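Local coordinates for glycosyl hydrolase family 10 (Bacteroides intestinalis DSM 17393, PDB 4QPW), which binds xylohexaose as a carbohydrate-binding module of a larger, multidomain enzyme that probably hydrolyses the glycosidic bonds of xylan, at residues I8-T12 against Q133-V137; A80-F86 against G97-T103. All coordinates share one frame; numbering follows the deposited sequence.

Interaction 1. Residues I8-T12 against Q133-V137; sequences IDYST and QIKYV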
loop_
_atom_site.group_PDB
_atom_site.type_symbol
_atom_site.label_atom_id
_atom_site.label_comp_id
_atom_site.label_asym_id
_atom_site.label_seq_id
_atom_site.Cartn_x
_atom_site.Cartn_y
_atom_site.Cartn_z
ATOM N N ILE A 8 -5.775 8.796 3.387
ATOM C CA ILE A 8 -6.901 8.179 2.493
ATOM C C ILE A 8 -7.448 7.081 3.389
ATOM O O ILE A 8 -6.699 6.185 3.909
ATOM C CB ILE A 8 -6.365 7.696 1.178
ATOM C CG1 ILE A 8 -7.469 7.255 0.211
ATOM C CG2 ILE A 8 -5.230 6.692 1.185
ATOM C CD1 ILE A 8 -8.249 8.428 -0.357
ATOM N N ASP A 9 -8.750 7.090 3.657
ATOM C CA ASP A 9 -9.413 6.187 4.538
ATOM C C ASP A 9 -10.430 5.369 3.740
ATOM O O ASP A 9 -11.531 5.853 3.374
ATOM C CB ASP A 9 -10.050 6.933 5.703
ATOM C CG ASP A 9 -10.809 6.046 6.610
ATOM O OD1 ASP A 9 -10.719 4.806 6.558
ATOM O OD2 ASP A 9 -11.561 6.584 7.511
ATOM N N TYR A 10 -10.160 4.098 3.471
ATOM C CA TYR A 10 -10.973 3.231 2.644
ATOM C C TYR A 10 -12.214 2.741 3.403
ATOM O O TYR A 10 -13.122 2.144 2.787
ATOM C CB TYR A 10 -10.211 2.071 2.082
ATOM C CG TYR A 10 -9.102 2.530 1.146
ATOM C CD1 TYR A 10 -9.393 3.125 -0.081
ATOM C CD2 TYR A 10 -7.782 2.373 1.479
ATOM C CE1 TYR A 10 -8.410 3.549 -0.901
ATOM C CE2 TYR A 10 -6.772 2.815 0.616
ATOM C CZ TYR A 10 -7.083 3.411 -0.586
ATOM O OH TYR A 10 -6.112 3.810 -1.465
ATOM N N SER A 11 -12.324 3.101 4.684
ATOM C CA SER A 11 -13.538 2.871 5.477
ATOM C C SER A 11 -14.640 3.448 4.717
ATOM O O SER A 11 -15.784 2.867 4.782
ATOM C CB SER A 11 -13.473 3.534 6.911
ATOM O OG SER A 11 -12.261 3.145 7.706
ATOM N N THR A 12 -14.508 4.622 4.112
ATOM C CA THR A 12 -15.434 5.285 3.303
ATOM C C THR A 12 -14.989 5.561 1.853
ATOM O O THR A 12 -15.871 5.476 0.976
ATOM C CB THR A 12 -15.871 6.617 3.935
ATOM O OG1 THR A 12 -14.739 7.492 4.092
ATOM C CG2 THR A 12 -16.502 6.383 5.393
ATOM N N GLN A 133 -6.086 -6.947 2.716
ATOM C CA GLN A 133 -7.013 -5.827 2.966
ATOM C C GLN A 133 -6.289 -4.663 3.612
ATOM O O GLN A 133 -5.456 -4.854 4.522
ATOM C CB GLN A 133 -8.125 -6.317 3.845
ATOM C CG GLN A 133 -8.977 -7.422 3.150
ATOM C CD GLN A 133 -10.134 -7.899 4.018
ATOM O OE1 GLN A 133 -10.028 -7.910 5.241
ATOM N NE2 GLN A 133 -11.209 -8.210 3.409
ATOM N N ILE A 134 -6.545 -3.458 3.084
ATOM C CA ILE A 134 -5.887 -2.220 3.535
ATOM C C ILE A 134 -6.967 -1.250 3.906
ATOM O O ILE A 134 -7.812 -0.866 3.113
ATOM C CB ILE A 134 -4.957 -1.685 2.434
ATOM C CG1 ILE A 134 -3.853 -2.688 2.157
ATOM C CG2 ILE A 134 -4.410 -0.311 2.880
ATOM C CD1 ILE A 134 -2.989 -2.350 0.947
ATOM N N LYS A 135 -6.990 -0.835 5.196
ATOM C CA LYS A 135 -8.048 0.024 5.682
ATOM C C LYS A 135 -7.794 1.546 5.428
ATOM O O LYS A 135 -8.761 2.252 5.165
ATOM C CB LYS A 135 -8.186 -0.229 7.198
ATOM C CG LYS A 135 -9.389 0.258 7.878
ATOM C CD LYS A 135 -10.611 -0.565 7.487
ATOM C CE LYS A 135 -11.886 -0.118 8.232
ATOM N NZ LYS A 135 -13.086 -0.842 7.755
ATOM N N TYR A 136 -6.562 1.953 5.563
ATOM C CA TYR A 136 -6.193 3.381 5.398
ATOM C C TYR A 136 -4.725 3.465 5.227
ATOM O O TYR A 136 -3.965 2.546 5.585
ATOM C CB TYR A 136 -6.667 4.270 6.597
ATOM C CG TYR A 136 -6.128 3.846 7.951
ATOM C CD1 TYR A 136 -4.831 4.155 8.348
ATOM C CD2 TYR A 136 -6.900 3.107 8.845
ATOM C CE1 TYR A 136 -4.364 3.822 9.609
ATOM C CE2 TYR A 136 -6.451 2.744 10.069
ATOM C CZ TYR A 136 -5.189 3.062 10.405
ATOM O OH TYR A 136 -4.639 2.690 11.700
ATOM N N VAL A 137 -4.311 4.647 4.722
ATOM C CA VAL A 137 -2.927 5.050 4.619
ATOM C C VAL A 137 -2.785 6.475 5.094
ATOM O O VAL A 137 -3.611 7.334 4.692
ATOM C CB VAL A 137 -2.433 4.939 3.130
ATOM C CG1 VAL A 137 -1.000 5.297 3.030
ATOM C CG2 VAL A 137 -2.653 3.536 2.598
HETATM O O HOH W 1 -15.872 0.618 7.061
#
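The ring of Tyr10 lies obliquely against the backbone of 133-137: CD2 comes 3.6 Å from Ile134 O, while CB is 3.4 Å from Lys135 O. Beyond the two segments, its hydroxyl is hydrogen-bonded to Thr58 O, and its side chain also packs on Leu40 and Phe17. The other flat pair, the Asp9 carboxylate and the Tyr136 ring, has perpendicular planes, but its contact is made by Tyr136 CB, 4.1 Å from Asp9 OD1. CG of Tyr136 sits between backbone N and carbonyl carbon (chi1 58°), and the phenol leads off to Glu107. Asp9 OD1 instead turns back on its own chain. It offers its syn lone pair to Ser11 OG and takes Ser11 N from above the carboxylate plane at 3.0 Å, closing an Asx turn. Ser11 OG also lies 3.3 Å from Lys135 CE; Lys135 NZ reaches Gly38 O and a water that is hydrogen-bonded to Ser11 O. Two nearly straight bonds pair Ile8 with Val137, whose side chains meet at CG2 and CB (3.8 Å). Tyr10 N to Lys135 O, 2.9 Å, is more bent, at 140°. Lys135 and Tyr136 both make backbone hydrogen bonds to Met75, and Lys135 has a helical psi (-38°), consistent with a classic beta bulge. The whole is an antiparallel ladder ending in an Asx turn, where the first strand leaves one sheet of a beta-sandwich module.

Interaction 2. Residues A80-F86 against G97-T103; sequences AEGKLNF and GSFSFNT
Phe101 and Phe86 each fold their ring across a glycine of the partner strand, so the same ring-on-glycine arrangement occurs twice, once in each direction across the hairpin. Both rings are brought over the opposite backbone by a first torsion that sets CG between backbone N and carbonyl carbon (chi1 60° and 64°). Gly82 CA lies over the face of Phe101, 4.0 Å from its centroid, and Gly97 CA stands at the same distance from the centroid of Phe86: two CH-pi contacts. They differ in detail: Gly82 O sits over the middle of the Phe101 ring while also accepting the Phe101 N-H, whereas Gly97 C lies over Phe86 offset toward the rim. Ala80 O meets the Phe101 edge at CE1 (3.3 Å). The Phe99 ring meets Phe86 rather than crossing the partner backbone. Its face receives Phe86 CE2 above the centre, 3.5 Å from Phe99 CE2, and the planes are inclined at 44°, an oblique pair. Phe110 meets Phe86 edge-to-face, as Phe128 does Phe101. Leu84 CB completes the row 4.1 Å from Phe101 CD2. Lys83, Asn85, Ser98 and Ser100 occupy the other face, where Asn85 ND2 touches Ser98 CB (3.6 Å). Six backbone bonds join Gly82 with Phe101, Leu84 with Phe99 and Phe86 with Gly97; the straightest is Leu84 N to Phe99 O, 2.8 Å. With ring faces laid on glycine backbone and polar side chains on the opposite surface, the chemistry implies a two-faced hairpin: one side joins the apolar, largely aromatic interior, the other carries hydrophilic side chains.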
loop_
_atom_site.group_PDB
_atom_site.type_symbol
_atom_site.label_atom_id
_atom_site.label_comp_id
_atom_site.label_asym_id
_atom_site.label_seq_id
_atom_site.Cartn_x
_atom_site.Cartn_y
_atom_site.Cartn_z
ATOM N N ALA A 80 -3.749 -14.867 5.365
ATOM C CA ALA A 80 -2.654 -15.612 5.917
ATOM C C ALA A 80 -1.495 -14.681 6.133
ATOM O O ALA A 80 -1.521 -13.498 5.644
ATOM C CB ALA A 80 -2.192 -16.720 4.971
ATOM N N GLU A 81 -0.486 -15.040 6.886
ATOM C CA GLU A 81 0.695 -14.293 7.029
ATOM C C GLU A 81 1.377 -14.034 5.684
ATOM O O GLU A 81 1.481 -14.956 4.832
ATOM C CB GLU A 81 1.695 -14.953 7.995
ATOM C CG GLU A 81 1.219 -14.860 9.424
ATOM C CD GLU A 81 2.036 -15.648 10.453
ATOM O OE1 GLU A 81 3.208 -15.884 10.251
ATOM O OE2 GLU A 81 1.458 -15.991 11.494
ATOM N N GLY A 82 1.853 -12.833 5.388
ATOM C CA GLY A 82 2.568 -12.519 4.189
ATOM C C GLY A 82 3.229 -11.192 4.274
ATOM O O GLY A 82 3.225 -10.544 5.360
ATOM N N LYS A 83 3.888 -10.785 3.179
ATOM C CA LYS A 83 4.637 -9.568 3.118
ATOM C C LYS A 83 4.169 -8.620 2.014
ATOM O O LYS A 83 3.882 -9.045 0.886
ATOM C CB LYS A 83 6.125 -9.891 2.889
ATOM C CG LYS A 83 7.061 -8.724 2.772
ATOM C CD LYS A 83 8.496 -9.047 2.385
ATOM C CE LYS A 83 9.175 -9.411 3.655
ATOM N NZ LYS A 83 10.291 -10.376 3.388
ATOM N N LEU A 84 4.054 -7.342 2.398
ATOM C CA LEU A 84 3.643 -6.184 1.536
ATOM C C LEU A 84 4.963 -5.398 1.241
ATOM O O LEU A 84 5.521 -4.964 2.259
ATOM C CB LEU A 84 2.472 -5.349 2.304
ATOM C CG LEU A 84 1.702 -4.493 1.511
ATOM C CD1 LEU A 84 0.854 -5.233 0.477
ATOM C CD2 LEU A 84 0.777 -3.649 2.379
ATOM N N ASN A 85 5.474 -5.227 0.084
ATOM C CA ASN A 85 6.564 -4.328 -0.189
ATOM C C ASN A 85 6.053 -2.967 -0.592
ATOM O O ASN A 85 4.968 -2.888 -1.250
ATOM C CB ASN A 85 7.451 -4.876 -1.302
ATOM C CG ASN A 85 8.120 -6.156 -0.846
ATOM O OD1 ASN A 85 7.539 -7.232 -1.016
ATOM N ND2 ASN A 85 9.107 -6.041 -0.091
ATOM N N PHE A 86 6.712 -1.890 -0.244
ATOM C CA PHE A 86 6.285 -0.549 -0.594
ATOM C C PHE A 86 7.390 0.339 -0.866
ATOM O O PHE A 86 8.569 0.086 -0.395
ATOM C CB PHE A 86 5.299 0.004 0.469
ATOM C CG PHE A 86 5.918 0.154 1.803
ATOM C CD1 PHE A 86 6.792 1.134 2.071
ATOM C CD2 PHE A 86 5.662 -0.793 2.771
ATOM C CE1 PHE A 86 7.428 1.224 3.287
ATOM C CE2 PHE A 86 6.314 -0.710 4.000
ATOM C CZ PHE A 86 7.162 0.286 4.222
ATOM N N GLY A 97 10.496 -0.052 1.948
ATOM C CA GLY A 97 10.392 -0.921 3.076
ATOM C C GLY A 97 9.363 -1.992 2.868
ATOM O O GLY A 97 8.927 -2.207 1.737
ATOM N N SER A 98 9.040 -2.715 3.895
ATOM C CA SER A 98 8.054 -3.759 3.811
ATOM C C SER A 98 7.315 -3.940 5.113
ATOM O O SER A 98 7.878 -3.576 6.201
ATOM C CB SER A 98 8.628 -5.064 3.368
ATOM O OG SER A 98 9.462 -5.537 4.381
ATOM N N PHE A 99 6.104 -4.460 5.074
ATOM C CA PHE A 99 5.343 -4.836 6.240
ATOM C C PHE A 99 4.978 -6.328 6.169
ATOM O O PHE A 99 4.517 -6.832 5.135
ATOM C CB PHE A 99 4.043 -3.999 6.388
ATOM C CG PHE A 99 4.196 -2.508 6.554
ATOM C CD1 PHE A 99 5.129 -1.963 7.407
ATOM C CD2 PHE A 99 3.362 -1.624 5.868
ATOM C CE1 PHE A 99 5.244 -0.604 7.588
ATOM C CE2 PHE A 99 3.469 -0.281 6.078
ATOM C CZ PHE A 99 4.367 0.237 6.946
ATOM N N SER A 100 5.129 -6.999 7.302
ATOM C CA SER A 100 4.745 -8.430 7.427
ATOM C C SER A 100 3.444 -8.526 8.212
ATOM O O SER A 100 3.452 -8.262 9.428
ATOM C CB SER A 100 5.869 -9.211 8.157
ATOM O OG SER A 100 7.020 -9.189 7.286
ATOM N N PHE A 101 2.380 -8.758 7.504
ATOM C CA PHE A 101 1.030 -8.733 8.014
ATOM C C PHE A 101 0.577 -10.081 8.475
ATOM O O PHE A 101 1.242 -11.107 8.132
ATOM C CB PHE A 101 0.104 -8.067 6.985
ATOM C CG PHE A 101 0.057 -8.772 5.656
ATOM C CD1 PHE A 101 -0.627 -9.968 5.467
ATOM C CD2 PHE A 101 0.736 -8.277 4.577
ATOM C CE1 PHE A 101 -0.628 -10.652 4.250
ATOM C CE2 PHE A 101 0.742 -8.924 3.362
ATOM C CZ PHE A 101 0.058 -10.102 3.179
ATOM N N ASN A 102 -0.511 -10.097 9.170
ATOM C CA ASN A 102 -1.104 -11.368 9.652
ATOM C C ASN A 102 -2.559 -11.266 9.544
ATOM O O ASN A 102 -3.155 -10.400 8.805
ATOM C CB ASN A 102 -0.563 -11.712 11.072
ATOM C CG ASN A 102 -1.119 -10.862 12.132
ATOM O OD1 ASN A 102 -1.944 -10.002 11.940
ATOM N ND2 ASN A 102 -0.733 -11.186 13.401
ATOM N N THR A 103 -3.350 -12.124 10.225
ATOM C CA THR A 103 -4.737 -12.162 10.103
ATOM C C THR A 103 -5.527 -11.177 10.981
ATOM O O THR A 103 -6.750 -11.190 10.987
ATOM C CB THR A 103 -5.330 -13.612 10.243
ATOM O OG1 THR A 103 -5.227 -13.980 11.668
ATOM C CG2 THR A 103 -4.660 -14.575 9.352
#

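In the fold
Interactions 1 and 2 belong to the two facing antiparallel sheets of the module, and their centres are 16 Å apart. They meet through the interior: Ile134 CD1, from 133-137, packs 4.2 Å from Leu84 CD2, in 80-86. Met74 touches both of these residues, and Ile132, on the strand that carries 133-137, packs on Leu84 and Phe101. Along the chain the hairpin of interaction 2 is nested inside the loop closed by interaction 1. Its links to the glycan pocket are direct: Asn85 bonds through its backbone to Gln124, a pocket residue, its side chain lies about 9 Å from a xylose unit of the bound xylo-oligosaccharide, and pocket residue Trp91 sits in the turn between the hairpin strands.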